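PDB 5DLE: Pts system, fructose-specific iiabc component from Borrelia burgdorferi, which probably takes up fructose and phosphorylates it to fructose 1-phosphate at the expense of a phosphohistidine protein, this chain being its cytoplasmic IIB domain. Local coordinates for residues Glu35-Ala38 and Lys39-Tyr43. Numbering follows the deposited sequence.
Sequences ENEA and KKQGY
The carboxylate of E37 reaches along the helix surface and overlaps the side chain of Q41, one turn on. OE2 of E37 takes the amide N-H of Q41 NE2 at 2.8 Å, almost straight at 175°, through the lone pair that faces away from the other oxygen. OE2 of E37 lies nearly in the amide plane of Q41, while the carboxylate as a whole is turned 70° against it. E37 gets there because its CG is anti to the backbone N (chi1 -178°) and the chain then bends at chi2. Glutamine suits its place because NE2 has two hydrogens to give, and it also bonds E101 O in helix 100-107, which packs against this side of the helix. OE1 of E37 passes K40 CD, and one water lies 2.8 Å from both OE1 of E37 and NZ of K40. The charges, too far apart for a salt bridge, meet through this water, and K40 suits the exposed position by its long extended chain.

Helix 25-40 is the connection of a beta-alpha-beta unit between parallel strands 13-19 and 44-50, and here it ends in a Schellman motif. The bond from Y43 N to A38 O spans 2.9 Å, with the donor above the carbonyl plane, and G42 N bonds K39 O. G42 takes the positive phi of the motif, a conformation in which a side chain would crowd the carbonyl oxygen before it and which glycine adopts easily. A38, the buried residue here, offers only a methyl, which packs on I45 of strand 44-50 and lies 4.3 Å, CB to CB, from Y43; the tyrosine ring stacks on F108.

On another flank, exposed K39 has a chain long enough to reach back, bending at chi3 to lay CE over E35 O, 3.2 Å away. E35 has two oxygens to share: OE1 meets K39 NZ through a water, while OE2 forms a salt bridge to K32 of the second subunit.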
loop_
_atom_site.group_PDB
_atom_site.type_symbol
_atom_site.label_atom_id
_atom_site.label_comp_id
_atom_site.label_asym_id
_atom_site.label_seq_id
_atom_site.Cartn_x
_atom_site.Cartn_y
_atom_site.Cartn_z
ATOM N N GLU A 35 14.854 2.998 8.089
ATOM C CA GLU A 35 16.104 3.547 7.522
ATOM C C GLU A 35 16.223 5.042 7.795
ATOM O O GLU A 35 17.283 5.504 8.216
ATOM C CB GLU A 35 16.161 3.270 6.020
ATOM C CG GLU A 35 16.382 1.799 5.694
ATOM C CD GLU A 35 16.085 1.421 4.243
ATOM O OE1 GLU A 35 15.702 2.308 3.425
ATOM O OE2 GLU A 35 16.208 0.214 3.937
ATOM N N ASN A 36 15.155 5.815 7.563
ATOM C CA ASN A 36 15.254 7.265 7.758
ATOM C C ASN A 36 15.478 7.606 9.217
ATOM O O ASN A 36 16.244 8.521 9.516
ATOM C CB ASN A 36 13.991 7.973 7.244
ATOM C CG ASN A 36 13.943 8.068 5.726
ATOM O OD1 ASN A 36 14.990 7.955 5.062
ATOM N ND2 ASN A 36 12.776 8.371 5.179
ATOM N N GLU A 37 14.784 6.933 10.133
ATOM C CA GLU A 37 14.906 7.269 11.552
ATOM C C GLU A 37 16.247 6.804 12.113
ATOM O O GLU A 37 16.855 7.502 12.942
ATOM C CB GLU A 37 13.737 6.673 12.331
ATOM C CG GLU A 37 13.755 7.019 13.823
ATOM C CD GLU A 37 13.548 8.524 14.109
ATOM O OE1 GLU A 37 12.849 9.229 13.341
ATOM O OE2 GLU A 37 14.096 8.979 15.142
ATOM N N ALA A 38 16.734 5.643 11.679
ATOM C CA ALA A 38 18.064 5.187 12.101
ATOM C C ALA A 38 19.111 6.207 11.713
ATOM O O ALA A 38 19.996 6.542 12.514
ATOM C CB ALA A 38 18.398 3.840 11.448
ATOM N N LYS A 39 19.042 6.691 10.475
ATOM C CA LYS A 39 20.045 7.650 10.009
ATOM C C LYS A 39 19.905 8.969 10.755
ATOM O O LYS A 39 20.924 9.574 11.159
ATOM C CB LYS A 39 19.939 7.795 8.495
ATOM C CG LYS A 39 20.510 6.539 7.795
ATOM C CD LYS A 39 20.448 6.587 6.276
ATOM C CE LYS A 39 19.227 5.827 5.756
ATOM N NZ LYS A 39 18.967 6.148 4.308
ATOM N N LYS A 40 18.670 9.394 11.042
ATOM C CA LYS A 40 18.483 10.613 11.835
ATOM C C LYS A 40 19.145 10.487 13.203
ATOM O O LYS A 40 19.769 11.449 13.687
ATOM C CB LYS A 40 16.998 10.945 11.976
ATOM C CG LYS A 40 16.696 12.191 12.803
ATOM C CD LYS A 40 15.189 12.364 12.967
ATOM C CE LYS A 40 14.879 13.575 13.836
ATOM N NZ LYS A 40 13.424 13.676 14.121
ATOM N N GLN A 41 19.043 9.318 13.833
ATOM C CA GLN A 41 19.659 9.071 15.135
ATOM C C GLN A 41 21.148 8.741 15.051
ATOM O O GLN A 41 21.766 8.513 16.103
ATOM C CB GLN A 41 18.885 7.963 15.872
ATOM C CG GLN A 41 17.455 8.407 16.316
ATOM C CD GLN A 41 16.695 7.382 17.171
ATOM O OE1 GLN A 41 17.295 6.707 18.007
ATOM N NE2 GLN A 41 15.355 7.281 16.980
ATOM N N GLY A 42 21.738 8.681 13.860
ATOM C CA GLY A 42 23.178 8.495 13.716
ATOM C C GLY A 42 23.664 7.078 13.498
ATOM O O GLY A 42 24.871 6.828 13.603
ATOM N N TYR A 43 22.776 6.136 13.192
ATOM C CA TYR A 43 23.146 4.739 13.078
ATOM C C TYR A 43 23.278 4.347 11.620
ATOM O O TYR A 43 22.593 4.892 10.755
ATOM C CB TYR A 43 22.069 3.844 13.718
ATOM C CG TYR A 43 21.872 4.131 15.178
ATOM C CD1 TYR A 43 22.896 3.868 16.094
ATOM C CD2 TYR A 43 20.693 4.683 15.655
ATOM C CE1 TYR A 43 22.736 4.141 17.426
ATOM C CE2 TYR A 43 20.497 4.934 16.986
ATOM C CZ TYR A 43 21.548 4.687 17.877
ATOM O OH TYR A 43 21.403 4.941 19.216
HETATM O O HOH W 1 16.863 4.765 2.846
HETATM O O HOH W 2 11.728 11.462 14.640
#